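Local coordinates for protein transcriptional regulator (NtrC family) (Aquifex aeolicus, PDB 3DZD) that activates sigma54-dependent transcription, probably using ATP hydrolysis by an AAA+ domain under the control of a response-regulator receiver domain, at residues A[17-22]-A[106-111]; A[89-92]-A[97-100]; A[197-202]-A[224-229]; A[244-249]-A[285-290]. One frame throughout, in Å; residues are numbered along the deposited sequence.

Interaction 1: A[17-22]-A[106-111]; sequences SAILEE and ERFLLT
Ile19 and Phe108 meet because of their first torsions. Ile19 sets CG1 beside its backbone N (chi1 -67°), which leaves the CG2 methyl anti to that N and directed at the other helix, while Phe108 holds its ring anti to its own N (chi1 174°) and reaches back toward 17-22. Ile19 CG2 then lies at the ring edge, close to the ring plane, 3.7 Å from Phe108 CD2. Ile19 CG2 also lies 3.5 Å from Leu109 CD2, so one branch fits between two consecutive side chains of helix 105-119. Leu20 crosses Phe108 at about a right angle. Its CG lies at the ring edge in the ring plane, and its CD2 approaches obliquely, 3.6 Å from Phe108 CE2. All contacts across the pair are apolar, and the short segments have axes 11.0 Å apart with a signed crossing angle of -56°. Within helix 105-119, Arg107 O accepts from both Thr111 N and Thr111 OG1, which reach it from opposite faces of its carbonyl plane. Helices 10-22 and 105-119 both pack against the central parallel sheet of the CheY-like receiver fold: Leu20 rests on Val3 and Val5 of strand 2-6 and on Pro27 of strand 26-30, and Phe108 on Leu99 of edge strand 97-100.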
loop_
_atom_site.group_PDB
_atom_site.type_symbol
_atom_site.label_atom_id
_atom_site.label_comp_id
_atom_site.label_asym_id
_atom_site.label_seq_id
_atom_site.Cartn_x
_atom_site.Cartn_y
_atom_site.Cartn_z
ATOM N N SER A 17 -3.895 28.997 19.305
ATOM C CA SER A 17 -5.145 29.049 18.557
ATOM C C SER A 17 -5.061 30.065 17.427
ATOM O O SER A 17 -5.534 29.807 16.320
ATOM C CB SER A 17 -6.320 29.383 19.468
ATOM O OG SER A 17 -6.508 28.362 20.422
ATOM N N ALA A 18 -4.461 31.219 17.714
ATOM C CA ALA A 18 -4.286 32.262 16.712
ATOM C C ALA A 18 -3.410 31.735 15.589
ATOM O O ALA A 18 -3.650 32.007 14.413
ATOM C CB ALA A 18 -3.663 33.506 17.335
ATOM N N ILE A 19 -2.402 30.957 15.963
ATOM C CA ILE A 19 -1.446 30.418 15.007
ATOM C C ILE A 19 -2.072 29.329 14.159
ATOM O O ILE A 19 -1.990 29.369 12.931
ATOM C CB ILE A 19 -0.190 29.888 15.722
ATOM C CG1 ILE A 19 0.580 31.056 16.347
ATOM C CG2 ILE A 19 0.687 29.117 14.756
ATOM C CD1 ILE A 19 1.431 30.667 17.533
ATOM N N LEU A 20 -2.708 28.362 14.818
ATOM C CA LEU A 20 -3.332 27.243 14.124
ATOM C C LEU A 20 -4.380 27.745 13.151
ATOM O O LEU A 20 -4.390 27.362 11.984
ATOM C CB LEU A 20 -3.970 26.276 15.123
ATOM C CG LEU A 20 -2.979 25.505 16.001
ATOM C CD1 LEU A 20 -3.694 24.761 17.116
ATOM C CD2 LEU A 20 -2.159 24.542 15.156
ATOM N N GLU A 21 -5.270 28.600 13.642
ATOM C CA GLU A 21 -6.334 29.156 12.818
ATOM C C GLU A 21 -5.752 29.914 11.629
ATOM O O GLU A 21 -6.271 29.832 10.517
ATOM C CB GLU A 21 -7.219 30.078 13.653
ATOM C CG GLU A 21 -8.488 30.534 12.953
ATOM C CD GLU A 21 -9.342 31.425 13.837
ATOM O OE1 GLU A 21 -9.068 31.483 15.060
ATOM O OE2 GLU A 21 -10.284 32.066 13.312
ATOM N N GLU A 22 -4.665 30.641 11.879
ATOM C CA GLU A 22 -3.972 31.413 10.850
ATOM C C GLU A 22 -3.374 30.527 9.758
ATOM O O GLU A 22 -3.093 30.995 8.656
ATOM C CB GLU A 22 -2.877 32.278 11.493
ATOM C CG GLU A 22 -1.966 33.013 10.512
ATOM C CD GLU A 22 -0.669 32.266 10.213
ATOM O OE1 GLU A 22 -0.223 31.466 11.063
ATOM O OE2 GLU A 22 -0.086 32.492 9.128
ATOM N N GLU A 106 7.524 29.163 14.076
ATOM C CA GLU A 106 8.069 28.279 13.061
ATOM C C GLU A 106 8.235 26.846 13.585
ATOM O O GLU A 106 7.842 25.892 12.925
ATOM C CB GLU A 106 9.411 28.836 12.572
ATOM C CG GLU A 106 9.328 30.211 11.891
ATOM C CD GLU A 106 9.072 31.378 12.857
ATOM O OE1 GLU A 106 9.628 31.379 13.980
ATOM O OE2 GLU A 106 8.320 32.308 12.480
ATOM N N ARG A 107 8.815 26.705 14.773
ATOM C CA ARG A 107 9.073 25.396 15.362
ATOM C C ARG A 107 7.763 24.706 15.684
ATOM O O ARG A 107 7.602 23.513 15.438
ATOM C CB ARG A 107 9.910 25.548 16.635
ATOM C CG ARG A 107 10.079 24.274 17.442
ATOM C CD ARG A 107 10.863 23.217 16.675
ATOM N NE ARG A 107 9.997 22.323 15.908
ATOM C CZ ARG A 107 10.428 21.407 15.039
ATOM N NH1 ARG A 107 11.727 21.261 14.794
ATOM N NH2 ARG A 107 9.548 20.645 14.401
ATOM N N PHE A 108 6.823 25.465 16.238
ATOM C CA PHE A 108 5.488 24.945 16.504
ATOM C C PHE A 108 4.815 24.402 15.241
ATOM O O PHE A 108 4.415 23.242 15.190
ATOM C CB PHE A 108 4.602 26.024 17.130
ATOM C CG PHE A 108 3.173 25.603 17.296
ATOM C CD1 PHE A 108 2.836 24.584 18.175
ATOM C CD2 PHE A 108 2.163 26.218 16.562
ATOM C CE1 PHE A 108 1.516 24.185 18.329
ATOM C CE2 PHE A 108 0.836 25.828 16.709
ATOM C CZ PHE A 108 0.513 24.808 17.592
ATOM N N LEU A 109 4.697 25.252 14.226
ATOM C CA LEU A 109 4.015 24.884 12.985
ATOM C C LEU A 109 4.651 23.690 12.292
ATOM O O LEU A 109 3.948 22.849 11.737
ATOM C CB LEU A 109 3.965 26.077 12.032
ATOM C CG LEU A 109 2.967 27.149 12.463
ATOM C CD1 LEU A 109 2.966 28.312 11.478
ATOM C CD2 LEU A 109 1.590 26.535 12.584
ATOM N N LEU A 110 5.980 23.614 12.328
ATOM C CA LEU A 110 6.683 22.488 11.726
ATOM C C LEU A 110 6.345 21.181 12.437
ATOM O O LEU A 110 6.136 20.140 11.797
ATOM C CB LEU A 110 8.196 22.715 11.726
ATOM C CG LEU A 110 8.967 21.523 11.148
ATOM C CD1 LEU A 110 8.519 21.247 9.716
ATOM C CD2 LEU A 110 10.476 21.727 11.224
ATOM N N THR A 111 6.295 21.233 13.764
ATOM C CA THR A 111 5.934 20.056 14.551
ATOM C C THR A 111 4.489 19.610 14.291
ATOM O O THR A 111 4.213 18.421 14.203
ATOM C CB THR A 111 6.136 20.308 16.052
ATOM O OG1 THR A 111 7.501 20.656 16.282
ATOM C CG2 THR A 111 5.801 19.080 16.858
#

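Interaction 2: A[89-92]-A[97-100]; sequences KAIK and EFLE
Ile91 reaches strand 97-100 with the end of its longer branch. Its CG1 stands beside the backbone N, and the further turn at chi2 (-64°) swings CD1 toward the strand, although the side chain does not leave the helix aimed at it. Ile91 CD1 comes to rest 4.0 Å from Glu97 N and 4.3 Å from Phe98 CD2, approaching the ring obliquely. The two strand residues answer differently: CB of Phe98 points toward the helix, whereas CB of Glu97 points away, so Ile91 meets the ring of one and the main chain of the other. The contact closes the beta-alpha-beta unit formed by strand 74-79, helix 85-93 and strand 97-100, and helix and strand belong to the face that, in receiver domains generally, transmits signals and often forms dimers. Phe98, by its place on the last strand of the receiver sheet, is consistent with the switch aromatic of CheY-like proteins. Glu97 folds back on its own strand: Phe98 N donates to Glu97 OE2 over 2.9 Å at an N-H...O angle of 151°, and the donor stands 38° out of the carboxylate plane rather than within it. This bond limits rotation of the carboxylate, whose OE1 also forms a salt bridge with Arg107 NH2 of the second subunit. Leu110 of that subunit packs on both Ile91 and Glu97, and Phe98 is further flanked by Val77 and Val84 of its own chain.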
loop_
_atom_site.group_PDB
_atom_site.type_symbol
_atom_site.label_atom_id
_atom_site.label_comp_id
_atom_site.label_asym_id
_atom_site.label_seq_id
_atom_site.Cartn_x
_atom_site.Cartn_y
_atom_site.Cartn_z
ATOM N N LYS A 89 9.411 10.756 29.407
ATOM C CA LYS A 89 8.351 10.041 30.097
ATOM C C LYS A 89 7.155 9.951 29.159
ATOM O O LYS A 89 6.665 8.865 28.858
ATOM C CB LYS A 89 7.966 10.802 31.364
ATOM C CG LYS A 89 7.858 9.971 32.632
ATOM C CD LYS A 89 7.786 10.893 33.850
ATOM C CE LYS A 89 8.148 10.173 35.140
ATOM N NZ LYS A 89 8.434 11.139 36.240
ATOM N N ALA A 90 6.709 11.111 28.686
ATOM C CA ALA A 90 5.573 11.206 27.778
ATOM C C ALA A 90 5.793 10.404 26.505
ATOM O O ALA A 90 4.903 9.687 26.049
ATOM C CB ALA A 90 5.300 12.656 27.437
ATOM N N ILE A 91 6.978 10.533 25.921
ATOM C CA ILE A 91 7.285 9.812 24.693
ATOM C C ILE A 91 7.160 8.304 24.887
ATOM O O ILE A 91 6.618 7.602 24.034
ATOM C CB ILE A 91 8.699 10.132 24.173
ATOM C CG1 ILE A 91 8.817 11.611 23.782
ATOM C CG2 ILE A 91 9.041 9.214 23.002
ATOM C CD1 ILE A 91 7.919 12.032 22.633
ATOM N N LYS A 92 7.671 7.805 26.006
ATOM C CA LYS A 92 7.589 6.381 26.294
ATOM C C LYS A 92 6.147 5.966 26.566
ATOM O O LYS A 92 5.760 4.827 26.299
ATOM C CB LYS A 92 8.497 6.015 27.467
ATOM C CG LYS A 92 9.969 6.223 27.164
ATOM C CD LYS A 92 10.807 6.299 28.428
ATOM C CE LYS A 92 10.974 4.935 29.069
ATOM N NZ LYS A 92 12.068 4.942 30.079
ATOM N N GLU A 97 5.616 13.560 19.765
ATOM C CA GLU A 97 6.610 14.629 19.760
ATOM C C GLU A 97 6.523 15.472 21.008
ATOM O O GLU A 97 5.581 15.362 21.786
ATOM C CB GLU A 97 6.435 15.522 18.530
ATOM C CG GLU A 97 7.436 15.249 17.418
ATOM C CD GLU A 97 8.866 15.535 17.854
ATOM O OE1 GLU A 97 9.806 14.928 17.294
ATOM O OE2 GLU A 97 9.043 16.366 18.760
ATOM N N PHE A 98 7.512 16.324 21.204
ATOM C CA PHE A 98 7.465 17.227 22.329
ATOM C C PHE A 98 8.147 18.525 21.964
ATOM O O PHE A 98 9.050 18.548 21.126
ATOM C CB PHE A 98 8.125 16.599 23.551
ATOM C CG PHE A 98 9.623 16.628 23.516
ATOM C CD1 PHE A 98 10.319 17.663 24.111
ATOM C CD2 PHE A 98 10.334 15.614 22.902
ATOM C CE1 PHE A 98 11.697 17.686 24.094
ATOM C CE2 PHE A 98 11.708 15.636 22.874
ATOM C CZ PHE A 98 12.391 16.671 23.473
ATOM N N LEU A 99 7.685 19.603 22.587
ATOM C CA LEU A 99 8.251 20.924 22.398
ATOM C C LEU A 99 8.683 21.499 23.748
ATOM O O LEU A 99 7.921 21.476 24.713
ATOM C CB LEU A 99 7.212 21.849 21.763
ATOM C CG LEU A 99 6.823 21.611 20.305
ATOM C CD1 LEU A 99 5.480 22.242 20.019
ATOM C CD2 LEU A 99 7.890 22.157 19.371
ATOM N N GLU A 100 9.907 22.009 23.818
ATOM C CA GLU A 100 10.385 22.674 25.026
ATOM C C GLU A 100 10.118 24.168 24.957
ATOM O O GLU A 100 10.538 24.834 24.015
ATOM C CB GLU A 100 11.881 22.430 25.222
ATOM C CG GLU A 100 12.499 23.242 26.358
ATOM C CD GLU A 100 13.976 22.936 26.569
ATOM O OE1 GLU A 100 14.606 22.330 25.673
ATOM O OE2 GLU A 100 14.506 23.303 27.636
#

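Interaction 3: A[197-202]-A[224-229]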
loop_
_atom_site.group_PDB
_atom_site.type_symbol
_atom_site.label_atom_id
_atom_site.label_comp_id
_atom_site.label_asym_id
_atom_site.label_seq_id
_atom_site.Cartn_x
_atom_site.Cartn_y
_atom_site.Cartn_z
ATOM N N SER A 197 16.988 -4.394 -15.039
ATOM C CA SER A 197 16.533 -3.038 -14.766
ATOM C C SER A 197 15.471 -3.015 -13.676
ATOM O O SER A 197 15.436 -2.110 -12.843
ATOM C CB SER A 197 15.970 -2.409 -16.040
ATOM O OG SER A 197 15.111 -1.326 -15.732
ATOM N N GLU A 198 14.594 -4.009 -13.698
ATOM C CA GLU A 198 13.551 -4.133 -12.690
ATOM C C GLU A 198 14.159 -4.298 -11.307
ATOM O O GLU A 198 13.631 -3.793 -10.319
ATOM C CB GLU A 198 12.661 -5.336 -13.003
ATOM C CG GLU A 198 11.692 -5.089 -14.123
ATOM C CD GLU A 198 10.606 -4.124 -13.719
ATOM O OE1 GLU A 198 9.764 -4.507 -12.877
ATOM O OE2 GLU A 198 10.595 -2.986 -14.241
ATOM N N LEU A 199 15.274 -5.015 -11.250
ATOM C CA LEU A 199 15.928 -5.319 -9.987
ATOM C C LEU A 199 16.759 -4.148 -9.480
ATOM O O LEU A 199 16.652 -3.757 -8.315
ATOM C CB LEU A 199 16.844 -6.540 -10.141
ATOM C CG LEU A 199 16.270 -7.938 -9.929
ATOM C CD1 LEU A 199 17.374 -8.987 -10.048
ATOM C CD2 LEU A 199 15.595 -8.035 -8.574
ATOM N N PHE A 200 17.596 -3.606 -10.359
ATOM C CA PHE A 200 18.605 -2.624 -9.966
ATOM C C PHE A 200 18.157 -1.176 -10.127
ATOM O O PHE A 200 18.783 -0.263 -9.600
ATOM C CB PHE A 200 19.900 -2.866 -10.741
ATOM C CG PHE A 200 20.566 -4.161 -10.395
ATOM C CD1 PHE A 200 21.435 -4.240 -9.319
ATOM C CD2 PHE A 200 20.306 -5.304 -11.127
ATOM C CE1 PHE A 200 22.042 -5.434 -8.987
ATOM C CE2 PHE A 200 20.908 -6.503 -10.802
ATOM C CZ PHE A 200 21.777 -6.570 -9.729
ATOM N N GLY A 201 17.068 -0.965 -10.849
ATOM C CA GLY A 201 16.615 0.383 -11.111
ATOM C C GLY A 201 17.608 1.117 -11.985
ATOM O O GLY A 201 18.723 0.639 -12.225
ATOM N N HIS A 202 17.206 2.283 -12.470
ATOM C CA HIS A 202 18.071 3.086 -13.323
ATOM C C HIS A 202 18.063 4.535 -12.866
ATOM O O HIS A 202 17.153 4.970 -12.161
ATOM C CB HIS A 202 17.632 2.981 -14.783
ATOM C CG HIS A 202 16.164 3.185 -14.990
ATOM N ND1 HIS A 202 15.616 4.415 -15.285
ATOM C CD2 HIS A 202 15.128 2.315 -14.943
ATOM C CE1 HIS A 202 14.307 4.294 -15.411
ATOM N NE2 HIS A 202 13.985 3.029 -15.207
ATOM N N GLY A 224 12.104 -5.731 3.920
ATOM C CA GLY A 224 11.007 -6.616 3.589
ATOM C C GLY A 224 11.463 -7.904 2.927
ATOM O O GLY A 224 12.537 -8.433 3.211
ATOM N N THR A 225 10.640 -8.403 2.021
ATOM C CA THR A 225 10.882 -9.695 1.400
ATOM C C THR A 225 10.784 -9.530 -0.097
ATOM O O THR A 225 9.798 -9.007 -0.611
ATOM C CB THR A 225 9.854 -10.741 1.861
ATOM O OG1 THR A 225 10.004 -10.966 3.269
ATOM C CG2 THR A 225 10.039 -12.058 1.113
ATOM N N LEU A 226 11.830 -9.950 -0.790
ATOM C CA LEU A 226 11.849 -9.932 -2.243
ATOM C C LEU A 226 11.532 -11.341 -2.736
ATOM O O LEU A 226 12.263 -12.276 -2.422
ATOM C CB LEU A 226 13.234 -9.509 -2.733
ATOM C CG LEU A 226 13.422 -9.363 -4.237
ATOM C CD1 LEU A 226 12.719 -8.111 -4.731
ATOM C CD2 LEU A 226 14.903 -9.326 -4.581
ATOM N N PHE A 227 10.438 -11.476 -3.486
ATOM C CA PHE A 227 10.022 -12.756 -4.072
ATOM C C PHE A 227 10.386 -12.808 -5.550
ATOM O O PHE A 227 9.846 -12.054 -6.363
ATOM C CB PHE A 227 8.513 -12.975 -3.891
ATOM C CG PHE A 227 7.975 -14.233 -4.563
ATOM C CD1 PHE A 227 8.493 -15.480 -4.266
ATOM C CD2 PHE A 227 6.924 -14.157 -5.472
ATOM C CE1 PHE A 227 7.992 -16.621 -4.869
ATOM C CE2 PHE A 227 6.422 -15.292 -6.074
ATOM C CZ PHE A 227 6.956 -16.528 -5.773
ATOM N N LEU A 228 11.314 -13.698 -5.891
ATOM C CA LEU A 228 11.734 -13.886 -7.274
ATOM C C LEU A 228 10.993 -15.057 -7.900
ATOM O O LEU A 228 11.378 -16.215 -7.706
ATOM C CB LEU A 228 13.232 -14.150 -7.325
ATOM C CG LEU A 228 14.120 -13.047 -6.746
ATOM C CD1 LEU A 228 15.545 -13.512 -6.655
ATOM C CD2 LEU A 228 14.008 -11.759 -7.584
ATOM N N ASP A 229 9.935 -14.766 -8.648
ATOM C CA ASP A 229 9.174 -15.816 -9.316
ATOM C C ASP A 229 9.934 -16.345 -10.530
ATOM O O ASP A 229 10.463 -15.577 -11.331
ATOM C CB ASP A 229 7.783 -15.318 -9.721
ATOM C CG ASP A 229 6.744 -16.440 -9.763
ATOM O OD1 ASP A 229 7.136 -17.629 -9.817
ATOM O OD2 ASP A 229 5.530 -16.130 -9.737
#
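Leu199, which meets Leu226 and Leu228 across this contact, lies within a helical turn closed by a backbone bond from Gly201 N to Ser197 O, 2.8 Å long. Gly201 is where the chain leaves helix 195-200, with a positive phi of 66° as evidence of the break. Contact with the strand is made by one methyl. Leu199 CD2 lies 4.2 Å from Leu228 CD2 and 4.3 Å from Leu226 CD2, distances that indicate light apolar contact rather than tight interlocking, in keeping with the 78 Å² buried in total. The two leucines of the strand are two residues apart and so reach the same side of it. Leu228 holds CG beside its backbone N (chi1 -59°), which carries its CD2 toward the helix, and its side chain crosses that of Leu199 at about a right angle. Strand 225-229 carries the hydrophobic run that ends in the acidic residues of the Walker B motif of AAA+ ATPases, and the side chain of Leu228 is about 12 Å from the bound ADP. The segment 197-202 precedes the GAFTGA loop typical of sigma54 activators, and Ser197 touches its Phe207. In the parallel sheet the strand lies between 182-186 and 265-270. Leu199 also rests on Leu185 of the former strand, and helix 217-220 covers Leu226 through Lys217 and Leu218.

Interaction 4: A[244-249]-A[285-290]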
loop_
_atom_site.group_PDB
_atom_site.type_symbol
_atom_site.label_atom_id
_atom_site.label_comp_id
_atom_site.label_asym_id
_atom_site.label_seq_id
_atom_site.Cartn_x
_atom_site.Cartn_y
_atom_site.Cartn_z
ATOM N N ARG A 244 26.320 -11.390 -6.475
ATOM C CA ARG A 244 27.190 -10.395 -5.868
ATOM C C ARG A 244 26.456 -9.542 -4.833
ATOM O O ARG A 244 27.058 -9.078 -3.859
ATOM C CB ARG A 244 27.830 -9.515 -6.944
ATOM C CG ARG A 244 28.809 -8.502 -6.392
ATOM C CD ARG A 244 29.832 -8.104 -7.441
ATOM N NE ARG A 244 30.813 -7.152 -6.924
ATOM C CZ ARG A 244 31.705 -7.437 -5.979
ATOM N NH1 ARG A 244 31.734 -8.648 -5.429
ATOM N NH2 ARG A 244 32.562 -6.507 -5.574
ATOM N N VAL A 245 25.158 -9.342 -5.049
ATOM C CA VAL A 245 24.316 -8.630 -4.088
ATOM C C VAL A 245 24.092 -9.464 -2.825
ATOM O O VAL A 245 24.209 -8.962 -1.708
ATOM C CB VAL A 245 22.961 -8.226 -4.708
ATOM C CG1 VAL A 245 21.956 -7.855 -3.627
ATOM C CG2 VAL A 245 23.155 -7.069 -5.695
ATOM N N LEU A 246 23.786 -10.745 -3.002
ATOM C CA LEU A 246 23.624 -11.634 -1.864
ATOM C C LEU A 246 24.895 -11.680 -1.034
ATOM O O LEU A 246 24.838 -11.781 0.188
ATOM C CB LEU A 246 23.259 -13.041 -2.327
ATOM C CG LEU A 246 21.974 -13.160 -3.141
ATOM C CD1 LEU A 246 21.635 -14.616 -3.366
ATOM C CD2 LEU A 246 20.840 -12.453 -2.423
ATOM N N GLU A 247 26.039 -11.591 -1.704
ATOM C CA GLU A 247 27.334 -11.714 -1.039
ATOM C C GLU A 247 27.825 -10.426 -0.374
ATOM O O GLU A 247 28.472 -10.473 0.675
ATOM C CB GLU A 247 28.390 -12.200 -2.027
ATOM C CG GLU A 247 28.236 -13.641 -2.445
ATOM C CD GLU A 247 29.170 -14.013 -3.580
ATOM O OE1 GLU A 247 29.985 -13.157 -3.985
ATOM O OE2 GLU A 247 29.086 -15.159 -4.068
ATOM N N THR A 248 27.538 -9.283 -0.990
ATOM C CA THR A 248 28.043 -8.009 -0.476
ATOM C C THR A 248 26.995 -7.260 0.336
ATOM O O THR A 248 27.327 -6.455 1.204
ATOM C CB THR A 248 28.559 -7.090 -1.606
ATOM O OG1 THR A 248 27.485 -6.779 -2.503
ATOM C CG2 THR A 248 29.690 -7.764 -2.381
ATOM N N GLY A 249 25.726 -7.526 0.052
ATOM C CA GLY A 249 24.654 -6.817 0.718
ATOM C C GLY A 249 24.525 -5.383 0.242
ATOM O O GLY A 249 23.829 -4.582 0.857
ATOM N N GLU A 285 25.808 -22.437 -9.708
ATOM C CA GLU A 285 25.769 -23.397 -8.621
ATOM C C GLU A 285 25.841 -22.700 -7.263
ATOM O O GLU A 285 25.144 -23.082 -6.319
ATOM C CB GLU A 285 26.927 -24.386 -8.775
ATOM C CG GLU A 285 26.924 -25.542 -7.800
ATOM C CD GLU A 285 28.192 -26.376 -7.893
ATOM O OE1 GLU A 285 29.028 -26.096 -8.779
ATOM O OE2 GLU A 285 28.352 -27.309 -7.081
ATOM N N ASP A 286 26.691 -21.682 -7.167
ATOM C CA ASP A 286 26.894 -20.980 -5.907
ATOM C C ASP A 286 25.658 -20.173 -5.538
ATOM O O ASP A 286 25.333 -20.030 -4.366
ATOM C CB ASP A 286 28.141 -20.087 -5.966
ATOM C CG ASP A 286 28.162 -19.163 -7.188
ATOM O OD1 ASP A 286 27.174 -19.127 -7.955
ATOM O OD2 ASP A 286 29.182 -18.466 -7.381
ATOM N N LEU A 287 24.967 -19.664 -6.553
ATOM C CA LEU A 287 23.763 -18.878 -6.359
ATOM C C LEU A 287 22.635 -19.777 -5.890
ATOM O O LEU A 287 21.802 -19.380 -5.078
ATOM C CB LEU A 287 23.361 -18.200 -7.672
ATOM C CG LEU A 287 21.952 -17.613 -7.714
ATOM C CD1 LEU A 287 21.871 -16.395 -6.818
ATOM C CD2 LEU A 287 21.553 -17.253 -9.131
ATOM N N TYR A 288 22.600 -20.992 -6.427
ATOM C CA TYR A 288 21.565 -21.941 -6.078
ATOM C C TYR A 288 21.623 -22.232 -4.591
ATOM O O TYR A 288 20.624 -22.101 -3.885
ATOM C CB TYR A 288 21.724 -23.241 -6.865
ATOM C CG TYR A 288 20.893 -24.375 -6.318
ATOM C CD1 TYR A 288 19.532 -24.441 -6.553
ATOM C CD2 TYR A 288 21.471 -25.377 -5.556
ATOM C CE1 TYR A 288 18.768 -25.479 -6.057
ATOM C CE2 TYR A 288 20.715 -26.423 -5.051
ATOM C CZ TYR A 288 19.365 -26.466 -5.302
ATOM O OH TYR A 288 18.606 -27.502 -4.793
ATOM N N TYR A 289 22.798 -22.625 -4.111
ATOM C CA TYR A 289 22.957 -22.924 -2.692
ATOM C C TYR A 289 22.711 -21.700 -1.804
ATOM O O TYR A 289 22.241 -21.839 -0.679
ATOM C CB TYR A 289 24.308 -23.594 -2.416
ATOM C CG TYR A 289 24.362 -24.986 -3.013
ATOM C CD1 TYR A 289 23.536 -25.995 -2.534
ATOM C CD2 TYR A 289 25.202 -25.281 -4.080
ATOM C CE1 TYR A 289 23.556 -27.264 -3.084
ATOM C CE2 TYR A 289 25.231 -26.555 -4.638
ATOM C CZ TYR A 289 24.406 -27.543 -4.132
ATOM O OH TYR A 289 24.421 -28.813 -4.671
ATOM N N ARG A 290 22.997 -20.509 -2.320
ATOM C CA ARG A 290 22.690 -19.282 -1.597
ATOM C C ARG A 290 21.183 -19.128 -1.404
ATOM O O ARG A 290 20.737 -18.703 -0.339
ATOM C CB ARG A 290 23.220 -18.062 -2.345
ATOM C CG ARG A 290 24.706 -17.846 -2.206
ATOM C CD ARG A 290 25.015 -16.724 -1.242
ATOM N NE ARG A 290 26.444 -16.628 -0.962
ATOM C CZ ARG A 290 26.955 -15.887 0.014
ATOM N NH1 ARG A 290 26.150 -15.178 0.800
ATOM N NH2 ARG A 290 28.266 -15.860 0.206
#
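One face of the Arg290 guanidinium is met by Glu247 CG, which stands 3.4 Å above the plane and offset toward its rim. Over the group, CG is 3.5 Å from Arg290 NH2, while Leu246 O approaches obliquely, 3.7 Å from NH1. The Glu247 carboxylate does not share the guanidinium plane: the two are turned 52° apart, and Glu247 OE2, 4.3 Å from Arg290 NE, lies well out of that plane with no N-H aimed at it. Any attraction is then probably electrostatic, at longer range than a salt bridge. Arg290 reaches this place by a bend at chi2 (-104°), which carries its chain past Leu246 in the opposite direction. The apolar part of the contact is made by Leu246 CD1, 3.9 Å from Arg290 CB and equally 3.9 Å from Leu287 CD1, with the two leucines crossing at about a right angle. Glu247 OE2 also faces a like charge, 4.7 Å from Asp286 OD2, an opposition probably eased by Arg290 and by the salt bridge of Asp286 to Arg284. The short segments 244-248 and 285-290 cross at 56°, with 10.9 Å between their axes, joining helices 236-248 and 285-291 of the AAA+ domain. Leu287 touches Gln239 and Arg290 touches Leu243 of the first helix, and Tyr288 packs on Leu274 and Ile278 of helix 274-279.

The contacts fall into two domains. Interactions 1 and 2 lie in the receiver domain, 18 Å apart between centres, with interaction 2 nested in the loop closed by interaction 1; they touch where Leu99 of strand 97-100 packs against Arg107, Phe108 and Thr111 of helix 105-119, and both also meet the second subunit. Interactions 3 and 4 follow in the AAA+ domain, 15 Å apart between centres, joined by Phe200 against Val245, and strand 225-229 is followed in the chain by helix 236-248. Between the pairs the nearest atoms are at least about 24 Å apart, so the two pairs do not touch within the chain and any communication between them is indirect.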